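PDB 7COI: carbonic anhydrase from Neosartorya fumigata, which probably catalyses the reversible hydration of carbon dioxide to hydrogencarbonate and a proton, as a zinc-dependent enzyme of the beta class. Local coordinates for residues G254-V259 with F263-D268; D136-R141 with I158-R163; L185-L190 with Q202-H207; G179-A184 with R222-N227. All coordinates share one frame; numbering follows the deposited sequence.

From the N terminus, contact 2 closes first, bringing helix 152-164 back against strand 137-142, which is outermost within the chain's own sheet. Contact 4 opens next at helix 179-185, just after the zinc ligand Cys178. Within its loop contact 3 opens and closes, fastening the loop after helix 179-185 to the end of helix 193-206, before helix 216-236 closes contact 4; contacts 3 and 4 touch through Leu185 and Leu223. Contact 1 comes last, a hairpin at the other edge of the chain's sheet, joined to contact 4 by the Arg265-Glu225 salt bridge. Contacts 1 and 2 lie about 19 Å apart between centres, on opposite sides of the chain's centre.

Contact 1: G254-V259 with F263-D268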
loop_
_atom_site.group_PDB
_atom_site.type_symbol
_atom_site.label_atom_id
_atom_site.label_comp_id
_atom_site.label_asym_id
_atom_site.label_seq_id
_atom_site.Cartn_x
_atom_site.Cartn_y
_atom_site.Cartn_z
ATOM N N GLY A 254 -5.195 5.696 24.247
ATOM C CA GLY A 254 -3.775 5.911 23.962
ATOM C C GLY A 254 -2.960 5.608 25.185
ATOM O O GLY A 254 -3.305 6.133 26.284
ATOM N N LEU A 255 -1.911 4.787 25.022
ATOM C CA LEU A 255 -0.988 4.424 26.113
ATOM C C LEU A 255 0.426 4.725 25.671
ATOM O O LEU A 255 0.706 4.684 24.444
ATOM C CB LEU A 255 -1.081 2.943 26.477
ATOM C CG LEU A 255 -2.443 2.423 26.902
ATOM C CD1 LEU A 255 -2.369 0.939 27.212
ATOM C CD2 LEU A 255 -2.954 3.168 28.134
ATOM N N ILE A 256 1.296 4.947 26.657
ATOM C CA ILE A 256 2.768 4.859 26.497
ATOM C C ILE A 256 3.290 3.784 27.443
ATOM O O ILE A 256 2.964 3.802 28.659
ATOM C CB ILE A 256 3.467 6.205 26.718
ATOM C CG1 ILE A 256 3.061 7.247 25.666
ATOM C CG2 ILE A 256 4.961 6.005 26.800
ATOM C CD1 ILE A 256 3.507 6.983 24.226
ATOM N N TYR A 257 4.094 2.871 26.896
ATOM C CA TYR A 257 4.779 1.789 27.629
ATOM C C TYR A 257 6.182 2.264 27.937
ATOM O O TYR A 257 6.906 2.615 27.016
ATOM C CB TYR A 257 4.815 0.497 26.816
ATOM C CG TYR A 257 5.514 -0.628 27.523
ATOM C CD1 TYR A 257 5.011 -1.111 28.726
ATOM C CD2 TYR A 257 6.733 -1.141 27.066
ATOM C CE1 TYR A 257 5.651 -2.135 29.396
ATOM C CE2 TYR A 257 7.376 -2.168 27.737
ATOM C CZ TYR A 257 6.829 -2.671 28.906
ATOM O OH TYR A 257 7.455 -3.669 29.606
ATOM N N ASP A 258 6.567 2.243 29.219
ATOM C CA ASP A 258 7.938 2.617 29.646
ATOM C C ASP A 258 8.757 1.327 29.644
ATOM O O ASP A 258 8.526 0.449 30.531
ATOM C CB ASP A 258 7.887 3.311 31.019
ATOM C CG ASP A 258 9.217 3.838 31.502
ATOM O OD1 ASP A 258 10.246 3.251 31.150
ATOM O OD2 ASP A 258 9.202 4.853 32.210
ATOM N N VAL A 259 9.673 1.177 28.691
ATOM C CA VAL A 259 10.434 -0.097 28.533
ATOM C C VAL A 259 11.354 -0.307 29.740
ATOM O O VAL A 259 11.792 -1.449 29.933
ATOM C CB VAL A 259 11.218 -0.136 27.211
ATOM C CG1 VAL A 259 10.270 -0.055 26.027
ATOM C CG2 VAL A 259 12.264 0.958 27.151
ATOM N N PHE A 263 5.733 -0.304 33.197
ATOM C CA PHE A 263 4.415 0.340 33.407
ATOM C C PHE A 263 3.903 1.009 32.119
ATOM O O PHE A 263 4.595 1.804 31.474
ATOM C CB PHE A 263 4.486 1.400 34.512
ATOM C CG PHE A 263 4.625 0.789 35.882
ATOM C CD1 PHE A 263 3.485 0.452 36.594
ATOM C CD2 PHE A 263 5.854 0.412 36.389
ATOM C CE1 PHE A 263 3.581 -0.108 37.866
ATOM C CE2 PHE A 263 5.951 -0.192 37.646
ATOM C CZ PHE A 263 4.811 -0.464 38.369
ATOM N N LEU A 264 2.626 0.788 31.885
ATOM C CA LEU A 264 1.776 1.553 30.942
ATOM C C LEU A 264 1.251 2.811 31.635
ATOM O O LEU A 264 0.813 2.695 32.821
ATOM C CB LEU A 264 0.628 0.663 30.497
ATOM C CG LEU A 264 1.038 -0.535 29.634
ATOM C CD1 LEU A 264 -0.101 -1.539 29.579
ATOM C CD2 LEU A 264 1.437 -0.061 28.237
ATOM N N ARG A 265 1.282 3.939 30.930
ATOM C CA ARG A 265 0.567 5.181 31.357
ATOM C C ARG A 265 -0.442 5.597 30.293
ATOM O O ARG A 265 -0.181 5.434 29.058
ATOM C CB ARG A 265 1.525 6.303 31.731
ATOM C CG ARG A 265 2.448 6.740 30.627
ATOM C CD ARG A 265 3.408 7.789 31.152
ATOM N NE ARG A 265 4.386 8.222 30.160
ATOM C CZ ARG A 265 4.189 9.181 29.246
ATOM N NH1 ARG A 265 3.019 9.796 29.162
ATOM N NH2 ARG A 265 5.161 9.505 28.412
ATOM N N GLN A 266 -1.615 6.068 30.748
ATOM C CA GLN A 266 -2.675 6.601 29.852
ATOM C C GLN A 266 -2.292 8.008 29.386
ATOM O O GLN A 266 -1.786 8.803 30.197
ATOM C CB GLN A 266 -4.046 6.620 30.524
ATOM C CG GLN A 266 -4.575 5.242 30.807
ATOM C CD GLN A 266 -6.010 5.283 31.235
ATOM O OE1 GLN A 266 -6.931 5.435 30.432
ATOM N NE2 GLN A 266 -6.181 5.140 32.530
ATOM N N LEU A 267 -2.537 8.300 28.114
ATOM C CA LEU A 267 -2.481 9.677 27.571
ATOM C C LEU A 267 -3.867 10.304 27.676
ATOM O O LEU A 267 -4.879 9.560 27.422
ATOM C CB LEU A 267 -2.021 9.621 26.117
ATOM C CG LEU A 267 -0.640 9.007 25.932
ATOM C CD1 LEU A 267 -0.251 9.022 24.476
ATOM C CD2 LEU A 267 0.382 9.724 26.794
ATOM N N ASP A 268 -3.900 11.599 28.022
ATOM C CA ASP A 268 -5.136 12.431 28.091
ATOM C C ASP A 268 -5.889 12.369 26.766
ATOM O O ASP A 268 -7.107 12.098 26.778
ATOM C CB ASP A 268 -4.807 13.887 28.421
ATOM C CG ASP A 268 -4.204 14.062 29.802
ATOM O OD1 ASP A 268 -4.684 13.388 30.741
ATOM O OD2 ASP A 268 -3.252 14.864 29.923
HETATM O O HOH W 1 -6.134 8.137 25.426
#
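A beta hairpin at the edge of the central sheet joins Gly254-Asp258 to Phe263-Leu267. The short strand segments run antiparallel, their axes approaching to 4.6 Å. Ile256 and Arg265 form the hydrogen-bonded pair: Ile256 N donates to Arg265 O at 2.9 Å, and Arg265 N returns a bond of 2.8 Å to Ile256 O. Leu255-Gln266 and Tyr257-Leu264 are the flanking non-hydrogen-bonded pairs. Bonds from Leu267 N to Gly254 O and from Asp258 N to Phe263 O extend the pairing both ways, and a water bridges Gly254 N to Leu267 O.

On the face carrying Leu255, Tyr257 and Leu264, CD2 of Leu264 lies at the edge of the Tyr257 ring, 3.7 Å from Tyr257 CB, while both methyls of Leu264 meet Leu255 CD1. Gln266 lies alongside Leu255, its CG 3.8 Å from Leu255 CD2. On the other face Arg265 runs beside Ile256. Its CG sits between the backbone N and the carbonyl carbon (chi1 60°), and the extended chain carries the guanidinium over Ile256, whose CB stands 3.9 Å from the guanidinium plane, beneath its centre. Leu267 crosses the same isoleucine, CD2 to Ile256 CG1 being 3.8 Å.

The Tyr257 side chain borders the metal site, about 4 Å from that of zinc ligand His175. Helix 216-236 covers the Ile256 face, where Glu225 makes a salt bridge with Arg265 NH2 and Val228 packs on Ile256 and Leu267. Strand 169-175 pairs with the far edge of strand 251-257, and Trp91 and Asn88 of the second subunit pack on Tyr257 and Leu264.

Contact 2: D136-R141 with I158-R163; sequences DVFTHR and IEFAVR
Segment 136-141, on an edge strand of the chain's sheet, and helical segment 158-163 come closest at Phe138 and Ala161, whose CA atoms are 7.0 Å apart; the helix here includes a wider pi-type turn at 160-163. The contact is wholly apolar, made by three side chains. Phe138 reaches from the strand with CG anti to its backbone N (chi1 -165°), which carries the ring to the helix. There the CD2-CE2 side of the ring meets the methyl of Ala161, with CD2 3.7 Å from Ala161 CB. The far end of the ring meets Phe160: Phe138 CZ is 3.6 Å from Phe160 CD1. The two ring planes are nearly parallel, tilted by 13°, but slid so far apart that they barely overlap, with centroids 5.6 Å from each other. Leu115 of strand 114-119 packs on both Phe138 and Ala161. Phe138 also touches Asp121 of the second subunit, and its side chain comes about 3 Å from an acetate ion, probably from the crystallisation liquor. This is the packing of a helix on the parallel part of an alpha/beta sheet, here the central sheet of a beta-class carbonic anhydrase, away from the zinc site of its own chain.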
loop_
_atom_site.group_PDB
_atom_site.type_symbol
_atom_site.label_atom_id
_atom_site.label_comp_id
_atom_site.label_asym_id
_atom_site.label_seq_id
_atom_site.Cartn_x
_atom_site.Cartn_y
_atom_site.Cartn_z
ATOM N N ASP A 136 -7.086 -13.158 24.792
ATOM C CA ASP A 136 -7.489 -11.885 25.422
ATOM C C ASP A 136 -7.274 -10.695 24.487
ATOM O O ASP A 136 -8.069 -9.713 24.577
ATOM C CB ASP A 136 -6.794 -11.708 26.762
ATOM C CG ASP A 136 -7.250 -12.679 27.840
ATOM O OD1 ASP A 136 -8.317 -13.319 27.658
ATOM O OD2 ASP A 136 -6.511 -12.823 28.832
ATOM N N VAL A 137 -6.215 -10.698 23.671
ATOM C CA VAL A 137 -5.796 -9.474 22.938
ATOM C C VAL A 137 -5.553 -9.792 21.451
ATOM O O VAL A 137 -4.521 -10.416 21.111
ATOM C CB VAL A 137 -4.553 -8.824 23.562
ATOM C CG1 VAL A 137 -4.282 -7.463 22.937
ATOM C CG2 VAL A 137 -4.681 -8.686 25.082
ATOM N N PHE A 138 -6.419 -9.269 20.606
ATOM C CA PHE A 138 -6.237 -9.282 19.131
ATOM C C PHE A 138 -5.183 -8.232 18.806
ATOM O O PHE A 138 -5.287 -7.103 19.319
ATOM C CB PHE A 138 -7.581 -9.060 18.442
ATOM C CG PHE A 138 -7.580 -9.406 16.984
ATOM C CD1 PHE A 138 -7.646 -10.731 16.584
ATOM C CD2 PHE A 138 -7.605 -8.428 16.012
ATOM C CE1 PHE A 138 -7.697 -11.070 15.244
ATOM C CE2 PHE A 138 -7.674 -8.760 14.668
ATOM C CZ PHE A 138 -7.706 -10.083 14.285
ATOM N N THR A 139 -4.136 -8.591 18.068
ATOM C CA THR A 139 -2.896 -7.779 18.052
ATOM C C THR A 139 -2.407 -7.414 16.645
ATOM O O THR A 139 -2.276 -8.296 15.793
ATOM C CB THR A 139 -1.777 -8.491 18.803
ATOM O OG1 THR A 139 -2.206 -8.753 20.147
ATOM C CG2 THR A 139 -0.511 -7.678 18.820
ATOM N N HIS A 140 -2.094 -6.138 16.456
ATOM C CA HIS A 140 -1.305 -5.610 15.325
ATOM C C HIS A 140 -0.081 -4.891 15.871
ATOM O O HIS A 140 -0.213 -3.961 16.698
ATOM C CB HIS A 140 -2.164 -4.675 14.475
ATOM C CG HIS A 140 -1.546 -4.255 13.183
ATOM N ND1 HIS A 140 -1.045 -5.172 12.259
ATOM C CD2 HIS A 140 -1.379 -3.021 12.639
ATOM C CE1 HIS A 140 -0.608 -4.510 11.199
ATOM N NE2 HIS A 140 -0.779 -3.193 11.412
ATOM N N ARG A 141 1.085 -5.244 15.374
ATOM C CA ARG A 141 2.362 -4.588 15.751
ATOM C C ARG A 141 3.132 -4.273 14.477
ATOM O O ARG A 141 3.233 -5.159 13.592
ATOM C CB ARG A 141 3.168 -5.475 16.707
ATOM C CG ARG A 141 2.565 -5.495 18.103
ATOM C CD ARG A 141 3.140 -6.563 18.961
ATOM N NE ARG A 141 4.517 -6.303 19.343
ATOM C CZ ARG A 141 5.279 -7.158 20.027
ATOM N NH1 ARG A 141 4.819 -8.352 20.359
ATOM N NH2 ARG A 141 6.498 -6.814 20.352
ATOM N N ILE A 158 -8.231 -3.714 11.771
ATOM C CA ILE A 158 -9.264 -2.884 12.462
ATOM C C ILE A 158 -10.648 -3.369 12.014
ATOM O O ILE A 158 -11.510 -3.551 12.891
ATOM C CB ILE A 158 -9.022 -1.399 12.182
ATOM C CG1 ILE A 158 -7.740 -0.958 12.887
ATOM C CG2 ILE A 158 -10.257 -0.574 12.541
ATOM C CD1 ILE A 158 -7.132 0.313 12.415
ATOM N N GLU A 159 -10.834 -3.636 10.728
ATOM C CA GLU A 159 -12.119 -4.138 10.189
ATOM C C GLU A 159 -12.467 -5.459 10.879
ATOM O O GLU A 159 -13.632 -5.613 11.355
ATOM C CB GLU A 159 -12.033 -4.272 8.680
ATOM C CG GLU A 159 -13.256 -4.894 8.027
ATOM C CD GLU A 159 -14.540 -4.061 8.035
ATOM O OE1 GLU A 159 -14.476 -2.845 8.209
ATOM O OE2 GLU A 159 -15.583 -4.656 7.847
ATOM N N PHE A 160 -11.510 -6.390 10.946
ATOM C CA PHE A 160 -11.768 -7.736 11.510
ATOM C C PHE A 160 -12.090 -7.609 13.008
ATOM O O PHE A 160 -13.109 -8.168 13.459
ATOM C CB PHE A 160 -10.598 -8.667 11.257
ATOM C CG PHE A 160 -10.946 -10.112 11.475
ATOM C CD1 PHE A 160 -10.924 -10.666 12.740
ATOM C CD2 PHE A 160 -11.235 -10.925 10.395
ATOM C CE1 PHE A 160 -11.257 -11.995 12.938
ATOM C CE2 PHE A 160 -11.565 -12.264 10.589
ATOM C CZ PHE A 160 -11.560 -12.794 11.856
ATOM N N ALA A 161 -11.283 -6.857 13.759
ATOM C CA ALA A 161 -11.453 -6.735 15.218
ATOM C C ALA A 161 -12.810 -6.061 15.517
ATOM O O ALA A 161 -13.519 -6.501 16.444
ATOM C CB ALA A 161 -10.334 -5.958 15.820
ATOM N N VAL A 162 -13.099 -4.965 14.836
ATOM C CA VAL A 162 -14.244 -4.093 15.205
ATOM C C VAL A 162 -15.545 -4.707 14.685
ATOM O O VAL A 162 -16.508 -4.821 15.478
ATOM C CB VAL A 162 -14.044 -2.645 14.754
ATOM C CG1 VAL A 162 -15.278 -1.816 15.064
ATOM C CG2 VAL A 162 -12.846 -2.032 15.430
ATOM N N ARG A 163 -15.600 -5.131 13.427
ATOM C CA ARG A 163 -16.871 -5.600 12.836
ATOM C C ARG A 163 -17.101 -7.066 13.194
ATOM O O ARG A 163 -18.249 -7.415 13.547
ATOM C CB ARG A 163 -16.914 -5.405 11.323
ATOM C CG ARG A 163 -18.217 -5.872 10.669
ATOM C CD ARG A 163 -18.324 -5.504 9.201
ATOM N NE ARG A 163 -18.188 -4.068 8.974
ATOM C CZ ARG A 163 -19.169 -3.163 9.201
ATOM N NH1 ARG A 163 -20.341 -3.544 9.695
ATOM N NH2 ARG A 163 -18.980 -1.876 8.968
#

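Contact 3: L185-L190 with Q202-H207; sequences LGNKGL and QLREQH
Arg204 reaches from its helix to the backbone of Leu185 and Gly186. Its first torsion places CG anti to the backbone N (chi1 179°), and every bond from CG to NE is extended, so the guanidinium is held at the full length of the side chain. The aliphatic part crosses Leu185 at an angle, where Arg204 CD is 4.1 Å from Leu185 CD2. The backbone carbonyl of Leu185 lies over one face of the Arg204 guanidinium, its O 3.0 Å above the plane and towards the rim. That oxygen is poorly angled for a hydrogen bond, although it lies 3.3 Å from Arg204 NH1. Gly186 O instead sits at the guanidinium edge and accepts a weak bond of 3.1 Å from Arg204 NH1, with an N-H...O angle of 132°. NH1 also bonds to Ala184 O, its stronger polar partner, in the last turn of the preceding helix, so this nitrogen gathers two successive parts of the chain as it leaves that helix. The Asn187 amide also lies by the guanidinium edge, the two planes 62° apart.

Gly186 O has a second donor in Arg201, one turn earlier on helix 193-206. Leu185 and Leu203 each touch Leu223 of helix 216-236, while Thr281 and Ser282 of the third subunit touch Asn187 and Arg204, placing this junction at a subunit interface.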
loop_
_atom_site.group_PDB
_atom_site.type_symbol
_atom_site.label_atom_id
_atom_site.label_comp_id
_atom_site.label_asym_id
_atom_site.label_seq_id
_atom_site.Cartn_x
_atom_site.Cartn_y
_atom_site.Cartn_z
ATOM N N LEU A 185 13.136 11.614 13.817
ATOM C CA LEU A 185 13.772 12.860 14.342
ATOM C C LEU A 185 15.196 13.027 13.778
ATOM O O LEU A 185 15.799 14.111 14.001
ATOM C CB LEU A 185 13.789 12.785 15.874
ATOM C CG LEU A 185 12.436 13.017 16.539
ATOM C CD1 LEU A 185 12.437 12.484 17.978
ATOM C CD2 LEU A 185 12.057 14.494 16.495
ATOM N N GLY A 186 15.739 12.007 13.126
ATOM C CA GLY A 186 17.033 12.055 12.394
ATOM C C GLY A 186 16.844 12.444 10.931
ATOM O O GLY A 186 15.706 12.639 10.503
ATOM N N ASN A 187 17.911 12.573 10.170
ATOM C CA ASN A 187 17.815 12.954 8.740
ATOM C C ASN A 187 18.742 12.046 7.943
ATOM O O ASN A 187 19.283 12.480 6.922
ATOM C CB ASN A 187 18.013 14.458 8.542
ATOM C CG ASN A 187 16.885 15.269 9.135
ATOM O OD1 ASN A 187 15.938 15.664 8.438
ATOM N ND2 ASN A 187 16.949 15.480 10.436
ATOM N N LYS A 188 18.819 10.783 8.361
ATOM C CA LYS A 188 19.467 9.697 7.603
ATOM C C LYS A 188 18.384 9.033 6.742
ATOM O O LYS A 188 17.277 8.780 7.277
ATOM C CB LYS A 188 20.123 8.732 8.587
ATOM C CG LYS A 188 20.992 7.662 7.950
ATOM C CD LYS A 188 21.870 6.926 8.968
ATOM C CE LYS A 188 22.267 5.525 8.543
ATOM N NZ LYS A 188 21.818 4.524 9.542
ATOM N N GLY A 189 18.699 8.767 5.469
ATOM C CA GLY A 189 17.852 7.952 4.565
ATOM C C GLY A 189 17.882 6.501 4.996
ATOM O O GLY A 189 18.979 6.007 5.289
ATOM N N LEU A 190 16.728 5.856 5.123
ATOM C CA LEU A 190 16.623 4.484 5.684
ATOM C C LEU A 190 15.864 3.588 4.706
ATOM O O LEU A 190 15.316 2.550 5.149
ATOM C CB LEU A 190 15.917 4.576 7.043
ATOM C CG LEU A 190 16.726 5.301 8.123
ATOM C CD1 LEU A 190 15.895 5.494 9.374
ATOM C CD2 LEU A 190 17.985 4.553 8.438
ATOM N N GLN A 202 5.711 14.253 9.493
ATOM C CA GLN A 202 4.657 15.283 9.363
ATOM C C GLN A 202 4.408 15.904 10.756
ATOM O O GLN A 202 4.262 17.158 10.854
ATOM C CB GLN A 202 3.381 14.678 8.790
ATOM C CG GLN A 202 3.555 14.206 7.341
ATOM C CD GLN A 202 2.300 13.543 6.840
ATOM O OE1 GLN A 202 1.669 12.756 7.540
ATOM N NE2 GLN A 202 1.915 13.888 5.629
ATOM N N LEU A 203 4.341 15.058 11.791
ATOM C CA LEU A 203 4.172 15.523 13.188
ATOM C C LEU A 203 5.400 16.331 13.604
ATOM O O LEU A 203 5.212 17.388 14.255
ATOM C CB LEU A 203 3.943 14.326 14.116
ATOM C CG LEU A 203 2.585 13.670 13.992
ATOM C CD1 LEU A 203 2.577 12.339 14.732
ATOM C CD2 LEU A 203 1.491 14.605 14.513
ATOM N N ARG A 204 6.591 15.881 13.219
ATOM C CA ARG A 204 7.835 16.627 13.527
ATOM C C ARG A 204 7.761 18.050 12.929
ATOM O O ARG A 204 8.068 19.044 13.656
ATOM C CB ARG A 204 9.030 15.855 12.997
ATOM C CG ARG A 204 10.352 16.558 13.235
ATOM C CD ARG A 204 11.477 15.734 12.658
ATOM N NE ARG A 204 12.740 16.433 12.762
ATOM C CZ ARG A 204 13.858 16.073 12.174
ATOM N NH1 ARG A 204 13.905 14.972 11.429
ATOM N NH2 ARG A 204 14.926 16.835 12.333
ATOM N N GLU A 205 7.378 18.162 11.655
ATOM C CA GLU A 205 7.224 19.474 10.970
ATOM C C GLU A 205 6.208 20.318 11.738
ATOM O O GLU A 205 6.514 21.494 11.999
ATOM C CB GLU A 205 6.780 19.319 9.516
ATOM C CG GLU A 205 6.483 20.618 8.789
ATOM C CD GLU A 205 5.876 20.414 7.400
ATOM O OE1 GLU A 205 4.978 21.173 7.035
ATOM O OE2 GLU A 205 6.324 19.513 6.665
ATOM N N GLN A 206 5.042 19.758 12.063
ATOM C CA GLN A 206 3.944 20.521 12.683
ATOM C C GLN A 206 4.363 21.007 14.074
ATOM O O GLN A 206 3.827 22.045 14.517
ATOM C CB GLN A 206 2.679 19.686 12.845
ATOM C CG GLN A 206 2.015 19.218 11.559
ATOM C CD GLN A 206 1.074 18.062 11.844
ATOM O OE1 GLN A 206 0.423 18.006 12.897
ATOM N NE2 GLN A 206 1.030 17.096 10.932
ATOM N N HIS A 207 5.193 20.254 14.790
ATOM C CA HIS A 207 5.543 20.511 16.214
ATOM C C HIS A 207 7.037 20.847 16.335
ATOM O O HIS A 207 7.620 20.573 17.415
ATOM C CB HIS A 207 5.155 19.287 17.062
ATOM C CG HIS A 207 3.686 19.035 17.086
ATOM N ND1 HIS A 207 2.862 19.622 18.011
ATOM C CD2 HIS A 207 2.885 18.299 16.298
ATOM C CE1 HIS A 207 1.611 19.257 17.800
ATOM N NE2 HIS A 207 1.599 18.410 16.773
#

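Contact 4: G179-A184 with R222-N227; sequences GGVAAA and RLAELN. With ACT (acetate ion), chain E.
Val181 is the main bump of this contact, projecting from segment 179-184 into the shallow hollow between Leu223 and Ala224. The short helical segments cross at 106°, with axes 9.7 Å apart at closest approach, and their nearest CA atoms, those of Val181 and Ala224, are 6.2 Å from each other. The two methyls of Val181 divide the surface of the facing helix. CG1, anti to the backbone N (chi1 171°), presses between the base of Leu223 and the backbone, 3.7 Å from Leu223 CB and 3.8 Å from Ala224 N. CG2 spreads over Ala224, meeting its CB at 4.2 Å. The small alanine lets the valine come close to the helix backbone. In return Leu223 slides past Val181 in the opposite direction, and its CD2 extends towards the next turn, approaching Ala184 CB at 4.4 Å. Leu200 and Leu203 of helix 193-206 continue the apolar packing around Ala184 and Leu223, and Val220 adds a further contact to Val181.

At the N-terminal end of helix 179-185, Gly179 N donates a 3.1 Å hydrogen bond to OXT of an acetate ion, probably from the crystallisation liquor, which Gln110 of the second subunit also holds. This is a steep helix-helix crossing beside a metal site: helix 179-185 begins directly after the zinc ligand Cys178, and the Val181 side chain lies about 6 Å from the zinc ion.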
loop_
_atom_site.group_PDB
_atom_site.type_symbol
_atom_site.label_atom_id
_atom_site.label_comp_id
_atom_site.label_asym_id
_atom_site.label_seq_id
_atom_site.Cartn_x
_atom_site.Cartn_y
_atom_site.Cartn_z
ATOM N N GLY A 179 12.729 3.215 18.368
ATOM C CA GLY A 179 13.660 3.399 17.233
ATOM C C GLY A 179 13.008 4.015 16.010
ATOM O O GLY A 179 13.691 4.726 15.286
ATOM N N GLY A 180 11.726 3.774 15.750
ATOM C CA GLY A 180 11.029 4.377 14.607
ATOM C C GLY A 180 10.783 5.837 14.852
ATOM O O GLY A 180 11.026 6.666 13.975
ATOM N N VAL A 181 10.353 6.181 16.059
ATOM C CA VAL A 181 10.180 7.613 16.430
ATOM C C VAL A 181 11.554 8.300 16.333
ATOM O O VAL A 181 11.644 9.398 15.736
ATOM C CB VAL A 181 9.545 7.721 17.820
ATOM C CG1 VAL A 181 9.571 9.161 18.315
ATOM C CG2 VAL A 181 8.121 7.162 17.799
ATOM N N ALA A 182 12.603 7.698 16.884
ATOM C CA ALA A 182 13.967 8.300 16.837
ATOM C C ALA A 182 14.425 8.485 15.375
ATOM O O ALA A 182 14.999 9.543 15.024
ATOM C CB ALA A 182 14.938 7.478 17.637
ATOM N N ALA A 183 14.186 7.501 14.507
ATOM C CA ALA A 183 14.556 7.586 13.076
ATOM C C ALA A 183 13.903 8.828 12.454
ATOM O O ALA A 183 14.572 9.553 11.671
ATOM C CB ALA A 183 14.150 6.324 12.368
ATOM N N ALA A 184 12.625 9.094 12.772
ATOM C CA ALA A 184 11.883 10.229 12.199
ATOM C C ALA A 184 12.494 11.570 12.648
ATOM O O ALA A 184 12.320 12.562 11.939
ATOM C CB ALA A 184 10.418 10.146 12.548
ATOM N N ARG A 222 7.982 12.794 23.406
ATOM C CA ARG A 222 6.923 13.750 23.005
ATOM C C ARG A 222 6.389 13.314 21.649
ATOM O O ARG A 222 5.175 13.254 21.479
ATOM C CB ARG A 222 7.435 15.191 22.921
ATOM C CG ARG A 222 6.365 16.216 22.559
ATOM C CD ARG A 222 5.168 16.261 23.477
ATOM N NE ARG A 222 5.645 16.636 24.810
ATOM C CZ ARG A 222 5.994 17.872 25.212
ATOM N NH1 ARG A 222 5.898 18.919 24.409
ATOM N NH2 ARG A 222 6.443 18.049 26.441
ATOM N N LEU A 223 7.276 13.008 20.721
ATOM C CA LEU A 223 6.837 12.603 19.360
ATOM C C LEU A 223 6.108 11.257 19.453
ATOM O O LEU A 223 5.133 11.072 18.705
ATOM C CB LEU A 223 8.042 12.549 18.421
ATOM C CG LEU A 223 7.690 12.236 16.969
ATOM C CD1 LEU A 223 6.607 13.149 16.431
ATOM C CD2 LEU A 223 8.915 12.322 16.094
ATOM N N ALA A 224 6.530 10.341 20.320
ATOM C CA ALA A 224 5.830 9.053 20.547
ATOM C C ALA A 224 4.405 9.329 21.017
ATOM O O ALA A 224 3.495 8.689 20.564
ATOM C CB ALA A 224 6.601 8.196 21.527
ATOM N N GLU A 225 4.214 10.284 21.938
ATOM C CA GLU A 225 2.862 10.671 22.434
ATOM C C GLU A 225 2.047 11.303 21.308
ATOM O O GLU A 225 0.865 10.973 21.194
ATOM C CB GLU A 225 2.951 11.678 23.585
ATOM C CG GLU A 225 3.655 11.106 24.790
ATOM C CD GLU A 225 3.915 12.093 25.914
ATOM O OE1 GLU A 225 3.956 13.302 25.634
ATOM O OE2 GLU A 225 4.119 11.637 27.051
ATOM N N LEU A 226 2.640 12.236 20.559
ATOM C CA LEU A 226 1.941 12.921 19.444
ATOM C C LEU A 226 1.526 11.870 18.406
ATOM O O LEU A 226 0.415 11.960 17.881
ATOM C CB LEU A 226 2.850 13.989 18.839
ATOM C CG LEU A 226 3.068 15.237 19.702
ATOM C CD1 LEU A 226 4.171 16.034 19.076
ATOM C CD2 LEU A 226 1.782 16.037 19.846
ATOM N N ASN A 227 2.356 10.851 18.206
ATOM C CA ASN A 227 2.073 9.749 17.239
ATOM C C ASN A 227 0.887 8.920 17.721
ATOM O O ASN A 227 0.011 8.545 16.886
ATOM C CB ASN A 227 3.331 8.923 17.009
ATOM C CG ASN A 227 3.109 7.834 15.991
ATOM O OD1 ASN A 227 2.567 8.114 14.923
ATOM N ND2 ASN A 227 3.482 6.603 16.351
HETATM C C ACT E . 11.327 -0.226 17.376
HETATM O O ACT E . 11.995 -1.204 17.695
HETATM O OXT ACT E . 10.917 0.688 18.447
HETATM C CH3 ACT E . 10.888 0.078 15.941
#